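Local coordinates for protein HTH-type transcriptional regulator KdgR (Escherichia coli, PDB 1YSP) that represses transcription of genes for 2-keto-3-deoxygluconate transport and catabolism, and of the Entner-Doudoroff aldolase gene, this chain being its C-terminal IclR-type domain, at residues A[25-39]-A[52-64]. Sequence-based numbering, arbitrary orientation.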
loop_
_atom_site.group_PDB
_atom_site.type_symbol
_atom_site.label_atom_id
_atom_site.label_comp_id
_atom_site.label_asym_id
_atom_site.label_seq_id
_atom_site.Cartn_x
_atom_site.Cartn_y
_atom_site.Cartn_z
ATOM N N HIS A 25 -4.555 -6.814 -2.225
ATOM C CA HIS A 25 -3.156 -7.208 -2.085
ATOM C C HIS A 25 -2.601 -6.986 -0.666
ATOM O O HIS A 25 -3.009 -6.071 0.073
ATOM C CB HIS A 25 -2.263 -6.366 -3.042
ATOM C CG HIS A 25 -2.368 -6.781 -4.473
ATOM N ND1 HIS A 25 -3.162 -6.124 -5.385
ATOM C CD2 HIS A 25 -1.796 -7.812 -5.142
ATOM C CE1 HIS A 25 -3.046 -6.703 -6.567
ATOM N NE2 HIS A 25 -2.238 -7.742 -6.442
ATOM N N LEU A 26 -1.623 -7.825 -0.309
ATOM C CA LEU A 26 -0.804 -7.600 0.888
ATOM C C LEU A 26 0.645 -7.582 0.387
ATOM O O LEU A 26 1.077 -8.514 -0.292
ATOM C CB LEU A 26 -1.007 -8.704 1.935
ATOM C CG LEU A 26 -0.261 -8.449 3.242
ATOM C CD1 LEU A 26 -0.881 -7.363 4.076
ATOM C CD2 LEU A 26 -0.216 -9.804 4.037
ATOM N N GLY A 27 1.380 -6.514 0.704
ATOM C CA GLY A 27 2.738 -6.328 0.173
ATOM C C GLY A 27 3.737 -6.104 1.293
ATOM O O GLY A 27 3.390 -5.604 2.308
ATOM N N ALA A 28 5.009 -6.448 1.104
ATOM C CA ALA A 28 5.998 -6.205 2.142
ATOM C C ALA A 28 7.272 -5.638 1.516
ATOM O O ALA A 28 7.448 -5.744 0.324
ATOM C CB ALA A 28 6.305 -7.544 2.890
ATOM N N LEU A 29 8.158 -5.073 2.338
ATOM C CA LEU A 29 9.408 -4.475 1.856
ATOM C C LEU A 29 10.406 -5.586 1.533
ATOM O O LEU A 29 10.595 -6.522 2.330
ATOM C CB LEU A 29 9.987 -3.531 2.908
ATOM C CG LEU A 29 11.233 -2.720 2.516
ATOM C CD1 LEU A 29 10.956 -1.713 1.415
ATOM C CD2 LEU A 29 11.764 -2.055 3.717
ATOM N N ASP A 30 10.979 -5.528 0.335
ATOM C CA ASP A 30 12.081 -6.411 0.011
ATOM C C ASP A 30 13.204 -5.529 -0.497
ATOM O O ASP A 30 13.298 -5.250 -1.692
ATOM C CB ASP A 30 11.694 -7.465 -1.022
ATOM C CG ASP A 30 12.819 -8.489 -1.269
ATOM O OD1 ASP A 30 13.790 -8.550 -0.484
ATOM O OD2 ASP A 30 12.727 -9.227 -2.258
ATOM N N GLU A 31 13.986 -5.043 0.456
ATOM C CA GLU A 31 15.176 -4.250 0.178
ATOM C C GLU A 31 14.834 -2.865 -0.366
ATOM O O GLU A 31 14.783 -1.932 0.423
ATOM C CB GLU A 31 16.163 -5.028 -0.709
ATOM C CG GLU A 31 16.499 -6.376 -0.073
ATOM C CD GLU A 31 17.894 -6.855 -0.374
ATOM O OE1 GLU A 31 18.313 -6.749 -1.547
ATOM O OE2 GLU A 31 18.564 -7.339 0.574
ATOM N N ASP A 32 14.604 -2.736 -1.675
ATOM C CA ASP A 32 14.285 -1.438 -2.305
ATOM C C ASP A 32 13.091 -1.557 -3.266
ATOM O O ASP A 32 12.981 -0.838 -4.285
ATOM C CB ASP A 32 15.485 -0.927 -3.089
ATOM C CG ASP A 32 15.709 -1.719 -4.370
ATOM O OD1 ASP A 32 15.302 -2.907 -4.401
ATOM O OD2 ASP A 32 16.279 -1.154 -5.347
ATOM N N SER A 33 12.214 -2.507 -2.957
ATOM C CA SER A 33 11.025 -2.736 -3.765
ATOM C C SER A 33 9.956 -3.322 -2.840
ATOM O O SER A 33 10.254 -3.616 -1.670
ATOM C CB SER A 33 11.343 -3.642 -4.957
ATOM O OG SER A 33 11.701 -4.936 -4.508
ATOM N N ILE A 34 8.721 -3.410 -3.330
ATOM C CA ILE A 34 7.662 -4.129 -2.596
ATOM C C ILE A 34 7.569 -5.541 -3.143
ATOM O O ILE A 34 7.856 -5.777 -4.304
ATOM C CB ILE A 34 6.265 -3.407 -2.635
ATOM C CG1 ILE A 34 5.665 -3.408 -4.062
ATOM C CG2 ILE A 34 6.418 -1.984 -2.100
ATOM C CD1 ILE A 34 4.083 -3.121 -4.131
ATOM N N VAL A 35 7.142 -6.477 -2.309
ATOM C CA VAL A 35 6.858 -7.825 -2.798
ATOM C C VAL A 35 5.412 -8.172 -2.426
ATOM O O VAL A 35 5.045 -7.995 -1.299
ATOM C CB VAL A 35 7.848 -8.901 -2.165
ATOM C CG1 VAL A 35 7.908 -8.775 -0.634
ATOM C CG2 VAL A 35 7.398 -10.307 -2.549
ATOM N N TYR A 36 4.596 -8.640 -3.363
ATOM C CA TYR A 36 3.240 -9.068 -2.975
ATOM C C TYR A 36 3.316 -10.429 -2.280
ATOM O O TYR A 36 3.743 -11.389 -2.880
ATOM C CB TYR A 36 2.285 -9.087 -4.166
ATOM C CG TYR A 36 1.989 -7.708 -4.705
ATOM C CD1 TYR A 36 1.555 -6.689 -3.860
ATOM C CD2 TYR A 36 2.111 -7.424 -6.062
ATOM C CE1 TYR A 36 1.276 -5.425 -4.345
ATOM C CE2 TYR A 36 1.829 -6.130 -6.555
ATOM C CZ TYR A 36 1.424 -5.149 -5.689
ATOM O OH TYR A 36 1.149 -3.870 -6.139
ATOM N N ILE A 37 2.950 -10.477 -1.004
ATOM C CA ILE A 37 2.961 -11.735 -0.242
ATOM C C ILE A 37 1.594 -12.473 -0.185
ATOM O O ILE A 37 1.574 -13.710 -0.004
ATOM C CB ILE A 37 3.600 -11.554 1.159
ATOM C CG1 ILE A 37 2.854 -10.484 1.987
ATOM C CG2 ILE A 37 5.096 -11.166 0.999
ATOM C CD1 ILE A 37 3.310 -10.344 3.445
ATOM N N HIS A 38 0.473 -11.746 -0.353
ATOM C CA HIS A 38 -0.860 -12.384 -0.516
ATOM C C HIS A 38 -1.724 -11.610 -1.512
ATOM O O HIS A 38 -1.486 -10.435 -1.746
ATOM C CB HIS A 38 -1.586 -12.541 0.829
ATOM C CG HIS A 38 -2.669 -13.590 0.827
ATOM N ND1 HIS A 38 -2.560 -14.783 0.143
ATOM C CD2 HIS A 38 -3.857 -13.641 1.476
ATOM C CE1 HIS A 38 -3.646 -15.512 0.353
ATOM N NE2 HIS A 38 -4.453 -14.841 1.157
ATOM N N LYS A 39 -2.700 -12.278 -2.126
ATOM C CA LYS A 39 -3.636 -11.601 -3.029
ATOM C C LYS A 39 -4.980 -12.320 -2.972
ATOM O O LYS A 39 -5.007 -13.563 -2.838
ATOM C CB LYS A 39 -3.088 -11.672 -4.472
ATOM C CG LYS A 39 -3.718 -10.719 -5.427
ATOM C CD LYS A 39 -3.308 -10.967 -6.926
ATOM C CE LYS A 39 -4.149 -10.101 -7.874
ATOM N NZ LYS A 39 -3.959 -10.459 -9.304
ATOM N N ILE A 52 2.668 -14.349 -3.241
ATOM C CA ILE A 52 2.320 -14.153 -4.653
ATOM C C ILE A 52 3.540 -13.687 -5.497
ATOM O O ILE A 52 3.623 -13.955 -6.710
ATOM C CB ILE A 52 1.015 -13.300 -4.814
ATOM C CG1 ILE A 52 -0.224 -14.193 -4.661
ATOM C CG2 ILE A 52 0.946 -12.650 -6.188
ATOM C CD1 ILE A 52 -0.528 -14.715 -3.247
ATOM N N GLY A 53 4.488 -13.023 -4.837
ATOM C CA GLY A 53 5.874 -12.968 -5.312
ATOM C C GLY A 53 6.245 -11.955 -6.383
ATOM O O GLY A 53 7.432 -11.780 -6.687
ATOM N N ARG A 54 5.239 -11.291 -6.953
ATOM C CA ARG A 54 5.448 -10.174 -7.877
ATOM C C ARG A 54 6.200 -9.038 -7.137
ATOM O O ARG A 54 5.988 -8.834 -5.933
ATOM C CB ARG A 54 4.099 -9.670 -8.423
ATOM C CG ARG A 54 2.868 -10.602 -8.146
ATOM C CD ARG A 54 1.675 -10.373 -9.114
ATOM N NE ARG A 54 1.461 -8.957 -9.455
ATOM C CZ ARG A 54 0.366 -8.244 -9.175
ATOM N NH1 ARG A 54 -0.663 -8.794 -8.542
ATOM N NH2 ARG A 54 0.300 -6.964 -9.537
ATOM N N ARG A 55 7.068 -8.329 -7.866
ATOM C CA ARG A 55 7.912 -7.243 -7.327
ATOM C C ARG A 55 7.696 -5.869 -8.029
ATOM O O ARG A 55 7.616 -5.787 -9.271
ATOM C CB ARG A 55 9.377 -7.669 -7.402
ATOM C CG ARG A 55 10.287 -7.012 -6.399
ATOM C CD ARG A 55 11.750 -7.199 -6.788
ATOM N NE ARG A 55 12.222 -8.547 -6.497
ATOM C CZ ARG A 55 13.379 -9.061 -6.918
ATOM N NH1 ARG A 55 14.217 -8.329 -7.652
ATOM N NH2 ARG A 55 13.708 -10.313 -6.600
ATOM N N ASN A 56 7.604 -4.790 -7.251
ATOM C CA ASN A 56 7.207 -3.497 -7.817
ATOM C C ASN A 56 7.950 -2.346 -7.139
ATOM O O ASN A 56 8.461 -2.513 -6.026
ATOM C CB ASN A 56 5.675 -3.277 -7.751
ATOM C CG ASN A 56 4.895 -3.869 -8.984
ATOM O OD1 ASN A 56 3.651 -3.917 -8.974
ATOM N ND2 ASN A 56 5.610 -4.266 -10.030
ATOM N N PRO A 57 8.040 -1.178 -7.814
ATOM C CA PRO A 57 8.738 -0.028 -7.201
ATOM C C PRO A 57 8.079 0.448 -5.897
ATOM O O PRO A 57 6.842 0.368 -5.740
ATOM C CB PRO A 57 8.610 1.067 -8.265
ATOM C CG PRO A 57 8.433 0.318 -9.564
ATOM C CD PRO A 57 7.545 -0.855 -9.165
ATOM N N LEU A 58 8.881 1.000 -5.007
ATOM C CA LEU A 58 8.367 1.592 -3.769
ATOM C C LEU A 58 7.634 2.940 -4.051
ATOM O O LEU A 58 6.749 3.353 -3.316
ATOM C CB LEU A 58 9.553 1.870 -2.846
ATOM C CG LEU A 58 10.261 0.662 -2.182
ATOM C CD1 LEU A 58 11.463 1.163 -1.428
ATOM C CD2 LEU A 58 9.269 0.028 -1.182
ATOM N N TYR A 59 8.077 3.661 -5.095
ATOM C CA TYR A 59 7.649 5.087 -5.233
ATOM C C TYR A 59 6.354 5.253 -6.054
ATOM O O TYR A 59 5.743 6.349 -6.070
ATOM C CB TYR A 59 8.806 5.922 -5.923
ATOM C CG TYR A 59 9.296 5.319 -7.223
ATOM C CD1 TYR A 59 8.674 5.640 -8.446
ATOM C CD2 TYR A 59 10.394 4.420 -7.249
ATOM C CE1 TYR A 59 9.099 5.046 -9.669
ATOM C CE2 TYR A 59 10.843 3.846 -8.464
ATOM C CZ TYR A 59 10.207 4.142 -9.651
ATOM O OH TYR A 59 10.676 3.566 -10.808
ATOM N N SER A 60 5.932 4.186 -6.734
ATOM C CA SER A 60 4.765 4.234 -7.654
ATOM C C SER A 60 3.607 3.293 -7.234
ATOM O O SER A 60 2.596 3.163 -7.998
ATOM C CB SER A 60 5.186 3.825 -9.063
ATOM O OG SER A 60 5.701 2.489 -9.081
ATOM N N THR A 61 3.766 2.621 -6.094
ATOM C CA THR A 61 2.746 1.700 -5.556
ATOM C C THR A 61 2.135 2.293 -4.287
ATOM O O THR A 61 2.832 2.978 -3.552
ATOM C CB THR A 61 3.325 0.288 -5.245
ATOM O OG1 THR A 61 4.380 0.369 -4.255
ATOM C CG2 THR A 61 3.830 -0.342 -6.521
ATOM N N ALA A 62 0.845 2.048 -4.021
ATOM C CA ALA A 62 0.216 2.515 -2.812
ATOM C C ALA A 62 0.871 1.807 -1.583
ATOM O O ALA A 62 1.122 2.431 -0.567
ATOM C CB ALA A 62 -1.345 2.296 -2.859
ATOM N N ILE A 63 1.158 0.536 -1.723
ATOM C CA ILE A 63 1.796 -0.249 -0.595
ATOM C C ILE A 63 3.221 0.268 -0.319
ATOM O O ILE A 63 3.673 0.371 0.835
ATOM C CB ILE A 63 1.792 -1.777 -0.936
ATOM C CG1 ILE A 63 0.344 -2.352 -0.814
ATOM C CG2 ILE A 63 2.793 -2.550 -0.016
ATOM C CD1 ILE A 63 0.185 -3.739 -1.513
ATOM N N GLY A 64 3.965 0.547 -1.391
ATOM C CA GLY A 64 5.304 1.139 -1.242
ATOM C C GLY A 64 5.246 2.420 -0.447
ATOM O O GLY A 64 6.040 2.624 0.479
HETATM O O HOH W 1 11.579 1.281 -5.548
#
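With CG1 between its backbone N and carbonyl carbon (chi1 67°), Ile34 carries CD1 to Thr61, while Tyr36, its CG anti to the carbonyl carbon (chi1 -68°), brings its ring to Arg54 and Ile63. In this GAF-like IclR domain, the hairpin 25-39 is flanked by the short antiparallel edge strand 55-57, and the chain passes through 58-61 into helix 62-69, whose first turn packs on the sheet face carrying Ile34. Ile34 N donates to Asn56 O (2.9 Å) and Asn56 N donates back to Ile34 O; Tyr36 N bonds Arg54 O, and Tyr36 O accepts from Gly53 N and Ile52 N. Ile34 CD1 meets Thr61 OG1 tip to tip at 3.5 Å, while its CG2 packs on Leu58 CD2 and Gly64 CA. As N-cap, Thr61 OG1 accepts from Gly64 N (2.9 Å) and donates to Pro57 O; a valine in its place would probably leave both without their mate and let the 57-61 turn shift. The Tyr36 ring has His25 CD2 over the centre of one face and Ile63 CD1 at its edge, 3.5 Å from CE1. Tyr36 CD2 sits over the centre of one Arg54 guanidinium face, the planes inclined by 54°, and Arg54 NH1 makes a weak, bent bond to His25 NE2 at 2.8 Å.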